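Local coordinates for putative pectin lyase (Geobacillus virus E2, PDB 7CHU), which serves as a tailspike of a deep-sea thermophilic bacteriophage, probably recognising and perhaps cleaving host-surface polysaccharide with a pectin-lyase-like fold, at residues V331-N345 with T356-Y369. Sequence-based numbering, arbitrary orientation.
Sequences VKGDRNKIIGCDFYN and TSMLNVIDGCSGQY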
# COMPACT_ATOMS: atom_id res chain seq x y z
N VAL A 331 5.97 -8.51 -20.60
CA VAL A 331 5.67 -7.10 -20.84
C VAL A 331 5.70 -6.83 -22.34
O VAL A 331 6.65 -7.22 -23.04
CB VAL A 331 6.67 -6.18 -20.12
CG1 VAL A 331 6.38 -4.70 -20.44
CG2 VAL A 331 6.67 -6.45 -18.60
N LYS A 332 4.68 -6.11 -22.83
CA LYS A 332 4.67 -5.50 -24.14
C LYS A 332 4.12 -4.10 -23.89
O LYS A 332 2.91 -3.86 -23.97
CB LYS A 332 3.80 -6.30 -25.13
CG LYS A 332 3.70 -5.68 -26.56
CD LYS A 332 2.60 -6.43 -27.34
CE LYS A 332 2.40 -5.89 -28.74
NZ LYS A 332 1.81 -4.53 -28.75
N GLY A 333 5.02 -3.18 -23.59
CA GLY A 333 4.62 -1.82 -23.29
C GLY A 333 5.74 -1.03 -22.65
O GLY A 333 6.86 -1.52 -22.48
N ASP A 334 5.41 0.21 -22.29
CA ASP A 334 6.39 1.20 -21.87
C ASP A 334 6.08 1.73 -20.48
O ASP A 334 4.91 1.90 -20.12
CB ASP A 334 6.42 2.39 -22.83
CG ASP A 334 6.71 1.98 -24.26
OD1 ASP A 334 7.38 0.94 -24.46
OD2 ASP A 334 6.26 2.69 -25.19
N ARG A 335 7.15 2.04 -19.74
CA ARG A 335 7.09 2.76 -18.46
C ARG A 335 6.27 2.00 -17.41
O ARG A 335 5.67 2.60 -16.52
CB ARG A 335 6.53 4.18 -18.63
CG ARG A 335 7.21 5.03 -19.72
CD ARG A 335 7.47 6.47 -19.25
NE ARG A 335 6.28 7.16 -18.75
CZ ARG A 335 5.38 7.76 -19.53
NH1 ARG A 335 5.52 7.74 -20.85
NH2 ARG A 335 4.32 8.38 -19.02
N ASN A 336 6.23 0.69 -17.50
CA ASN A 336 5.67 -0.03 -16.39
C ASN A 336 6.69 -0.06 -15.26
O ASN A 336 7.90 0.11 -15.47
CB ASN A 336 5.25 -1.42 -16.82
CG ASN A 336 4.27 -1.37 -17.99
OD1 ASN A 336 3.12 -0.97 -17.83
ND2 ASN A 336 4.75 -1.73 -19.19
N LYS A 337 6.18 -0.25 -14.04
CA LYS A 337 6.98 -0.18 -12.83
C LYS A 337 6.78 -1.45 -12.01
O LYS A 337 5.65 -1.75 -11.57
CB LYS A 337 6.62 1.06 -12.02
CG LYS A 337 6.98 2.33 -12.79
CD LYS A 337 6.34 3.56 -12.21
CE LYS A 337 6.70 4.81 -13.05
NZ LYS A 337 6.29 4.69 -14.50
N ILE A 338 7.86 -2.19 -11.82
CA ILE A 338 7.90 -3.43 -11.05
C ILE A 338 8.78 -3.12 -9.84
O ILE A 338 10.01 -3.07 -9.95
CB ILE A 338 8.46 -4.61 -11.87
CG1 ILE A 338 7.93 -4.63 -13.33
CG2 ILE A 338 8.23 -5.95 -11.14
CD1 ILE A 338 6.49 -4.92 -13.42
N ILE A 339 8.16 -2.83 -8.71
CA ILE A 339 8.86 -2.24 -7.56
C ILE A 339 8.57 -3.08 -6.33
O ILE A 339 7.40 -3.24 -5.94
CB ILE A 339 8.44 -0.78 -7.34
CG1 ILE A 339 8.96 0.11 -8.47
CG2 ILE A 339 8.91 -0.29 -5.96
CD1 ILE A 339 8.57 1.57 -8.31
N GLY A 340 9.63 -3.56 -5.67
CA GLY A 340 9.48 -4.29 -4.44
C GLY A 340 8.81 -5.64 -4.57
O GLY A 340 8.24 -6.13 -3.60
N CYS A 341 8.84 -6.25 -5.75
CA CYS A 341 8.17 -7.53 -5.90
C CYS A 341 9.13 -8.67 -5.59
O CYS A 341 10.35 -8.53 -5.70
CB CYS A 341 7.60 -7.70 -7.33
SG CYS A 341 6.43 -6.36 -7.74
N ASP A 342 8.57 -9.82 -5.29
CA ASP A 342 9.38 -11.01 -5.11
C ASP A 342 8.86 -12.11 -6.01
O ASP A 342 7.64 -12.30 -6.13
CB ASP A 342 9.41 -11.47 -3.67
CG ASP A 342 10.57 -12.41 -3.39
OD1 ASP A 342 10.32 -13.63 -3.52
OD2 ASP A 342 11.70 -11.93 -3.06
N PHE A 343 9.79 -12.85 -6.61
CA PHE A 343 9.52 -13.86 -7.63
C PHE A 343 10.16 -15.17 -7.20
O PHE A 343 11.36 -15.20 -6.89
CB PHE A 343 10.10 -13.45 -8.98
CG PHE A 343 9.66 -12.09 -9.46
CD1 PHE A 343 8.51 -11.97 -10.24
CD2 PHE A 343 10.42 -10.96 -9.17
CE1 PHE A 343 8.10 -10.72 -10.73
CE2 PHE A 343 10.03 -9.70 -9.63
CZ PHE A 343 8.86 -9.57 -10.41
N TYR A 344 9.39 -16.25 -7.19
CA TYR A 344 9.94 -17.54 -6.79
C TYR A 344 9.46 -18.64 -7.73
O TYR A 344 8.30 -19.06 -7.66
CB TYR A 344 9.58 -17.87 -5.34
CG TYR A 344 10.35 -19.04 -4.79
CD1 TYR A 344 11.63 -18.86 -4.25
CD2 TYR A 344 9.81 -20.31 -4.80
CE1 TYR A 344 12.34 -19.94 -3.74
CE2 TYR A 344 10.51 -21.39 -4.30
CZ TYR A 344 11.77 -21.20 -3.77
OH TYR A 344 12.49 -22.27 -3.28
N ASN A 345 10.37 -19.13 -8.58
CA ASN A 345 10.23 -20.36 -9.35
C ASN A 345 9.37 -20.18 -10.60
O ASN A 345 8.16 -20.41 -10.56
CB ASN A 345 9.67 -21.50 -8.51
CG ASN A 345 10.16 -22.85 -8.98
OD1 ASN A 345 11.25 -22.95 -9.53
ND2 ASN A 345 9.35 -23.88 -8.79
N THR A 356 9.54 -3.83 -28.45
CA THR A 356 10.12 -2.50 -28.26
C THR A 356 9.87 -1.91 -26.86
O THR A 356 10.04 -0.70 -26.69
CB THR A 356 9.54 -1.51 -29.28
OG1 THR A 356 8.15 -1.36 -29.00
CG2 THR A 356 9.71 -1.99 -30.71
N SER A 357 9.43 -2.73 -25.89
CA SER A 357 9.18 -2.27 -24.52
C SER A 357 10.31 -1.37 -24.02
O SER A 357 11.48 -1.76 -24.07
CB SER A 357 9.04 -3.48 -23.59
OG SER A 357 7.91 -4.27 -23.96
N MET A 358 9.97 -0.16 -23.58
CA MET A 358 11.03 0.77 -23.21
C MET A 358 10.69 1.53 -21.93
O MET A 358 9.52 1.82 -21.64
CB MET A 358 11.33 1.76 -24.34
CG MET A 358 10.34 2.93 -24.48
SD MET A 358 10.81 4.02 -25.86
CE MET A 358 12.59 3.78 -25.92
N LEU A 359 11.74 1.88 -21.19
CA LEU A 359 11.66 2.68 -19.96
C LEU A 359 10.80 2.02 -18.88
O LEU A 359 10.27 2.69 -17.99
CB LEU A 359 11.17 4.10 -20.24
CG LEU A 359 12.19 5.19 -20.59
CD1 LEU A 359 13.33 5.25 -19.61
CD2 LEU A 359 12.72 5.04 -22.01
N ASN A 360 10.69 0.71 -18.90
CA ASN A 360 10.20 -0.00 -17.73
C ASN A 360 11.28 0.00 -16.64
O ASN A 360 12.48 0.10 -16.93
CB ASN A 360 9.81 -1.42 -18.12
CG ASN A 360 8.77 -1.43 -19.20
OD1 ASN A 360 7.57 -1.26 -18.91
ND2 ASN A 360 9.20 -1.61 -20.46
N VAL A 361 10.85 -0.05 -15.39
CA VAL A 361 11.76 -0.05 -14.24
C VAL A 361 11.52 -1.32 -13.44
O VAL A 361 10.36 -1.68 -13.18
CB VAL A 361 11.57 1.19 -13.34
CG1 VAL A 361 12.66 1.20 -12.25
CG2 VAL A 361 11.61 2.46 -14.15
N ILE A 362 12.60 -1.97 -13.03
CA ILE A 362 12.57 -3.07 -12.07
C ILE A 362 13.40 -2.60 -10.88
O ILE A 362 14.63 -2.51 -10.98
CB ILE A 362 13.14 -4.37 -12.65
CG1 ILE A 362 12.32 -4.85 -13.86
CG2 ILE A 362 13.28 -5.41 -11.55
CD1 ILE A 362 13.03 -5.85 -14.75
N ASP A 363 12.76 -2.31 -9.76
CA ASP A 363 13.42 -1.62 -8.67
C ASP A 363 13.09 -2.24 -7.31
O ASP A 363 11.91 -2.46 -6.99
CB ASP A 363 13.04 -0.14 -8.68
CG ASP A 363 13.73 0.64 -7.58
OD1 ASP A 363 13.03 1.29 -6.77
OD2 ASP A 363 14.98 0.59 -7.51
N GLY A 364 14.12 -2.50 -6.50
CA GLY A 364 13.90 -3.07 -5.18
C GLY A 364 13.32 -4.47 -5.17
O GLY A 364 12.72 -4.87 -4.18
N CYS A 365 13.48 -5.22 -6.26
CA CYS A 365 12.90 -6.56 -6.35
C CYS A 365 13.93 -7.60 -5.97
O CYS A 365 15.14 -7.33 -5.93
CB CYS A 365 12.39 -6.86 -7.77
SG CYS A 365 11.05 -5.79 -8.34
N SER A 366 13.46 -8.81 -5.70
CA SER A 366 14.38 -9.92 -5.49
C SER A 366 13.64 -11.20 -5.85
O SER A 366 12.50 -11.16 -6.34
CB SER A 366 14.95 -9.94 -4.07
OG SER A 366 16.15 -10.70 -4.05
N GLY A 367 14.30 -12.34 -5.67
CA GLY A 367 13.68 -13.60 -6.00
C GLY A 367 14.70 -14.67 -6.32
O GLY A 367 15.90 -14.43 -6.30
N GLN A 368 14.19 -15.85 -6.65
CA GLN A 368 15.06 -16.99 -6.87
C GLN A 368 14.40 -17.95 -7.84
O GLN A 368 13.17 -18.08 -7.87
CB GLN A 368 15.38 -17.70 -5.54
CG GLN A 368 16.60 -18.63 -5.65
CD GLN A 368 16.93 -19.30 -4.33
OE1 GLN A 368 16.19 -19.16 -3.34
NE2 GLN A 368 18.02 -20.05 -4.30
N TYR A 369 15.23 -18.60 -8.66
CA TYR A 369 14.85 -19.71 -9.53
C TYR A 369 14.07 -19.23 -10.76
O TYR A 369 12.93 -19.63 -10.98
CB TYR A 369 14.05 -20.78 -8.78
CG TYR A 369 14.85 -21.48 -7.71
CD1 TYR A 369 16.14 -21.98 -7.98
CD2 TYR A 369 14.35 -21.62 -6.42
CE1 TYR A 369 16.90 -22.61 -6.99
CE2 TYR A 369 15.09 -22.25 -5.43
CZ TYR A 369 16.36 -22.74 -5.72
OH TYR A 369 17.09 -23.35 -4.72
O HOH W 1 6.65 -0.25 -26.75
O HOH W 2 8.78 3.14 -15.60
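N336 and N360 lie side by side, pointing the same way, on successive coils of a right-handed parallel beta-helix, the fold of pectate-lyase relatives. Their amide planes are 11° apart, and N360 OD1 receives two N-H groups: N336 N at 2.8 Å, from above the carbonyl plane, and N336 ND2 at 2.9 Å, through a bent bond. N336 OD1 accepts the backbone N-H of T314 from the preceding coil. With CG beside the backbone N (chi1 -58°), N360 also sends ND2 to G333 O, 3.1 Å away. Asparagine suits these buried positions in the turn because one amide both donates and accepts. D334 OD1 accepts the N-H of M358 at 2.9 Å, on the anti side and 33° out of the carboxylate plane, and a water joins the same oxygen to T356 OG1. S357 OG, bonded to T354 O, takes the N-H of G333, whose fully extended backbone at positive phi is readily reached only by glycine.

Beyond the turn, parallel strands 337-339 and 361-363 run in register, as do 342-345 and 366-368. Between them G340 and G364, both at positive phi, make the bend, and C365 SG accepts a long bond from C341 N (3.4 Å). I338 and I362 face the interior, where I338 CG2 meets C365 SG and C365 CB lies at the edge of the F343 ring. G367 leaves room for F343 O. At the far end the edge of Y369 points to the face of Y344 in an offset edge-to-face pair, centroids 5.5 Å apart.

Between subunits, R335 and K337 reach D342 of a second subunit in salt bridges, while D342 pairs with R335 and K337 of the third, so the outward face of these coils helps build the trimer interface. Within the chain, strands 315-317 and 320-324 flank the first segment and strand 385-387 continues the stack beyond 361-363, with strand 351-353 lying across the interior against F343 and I362.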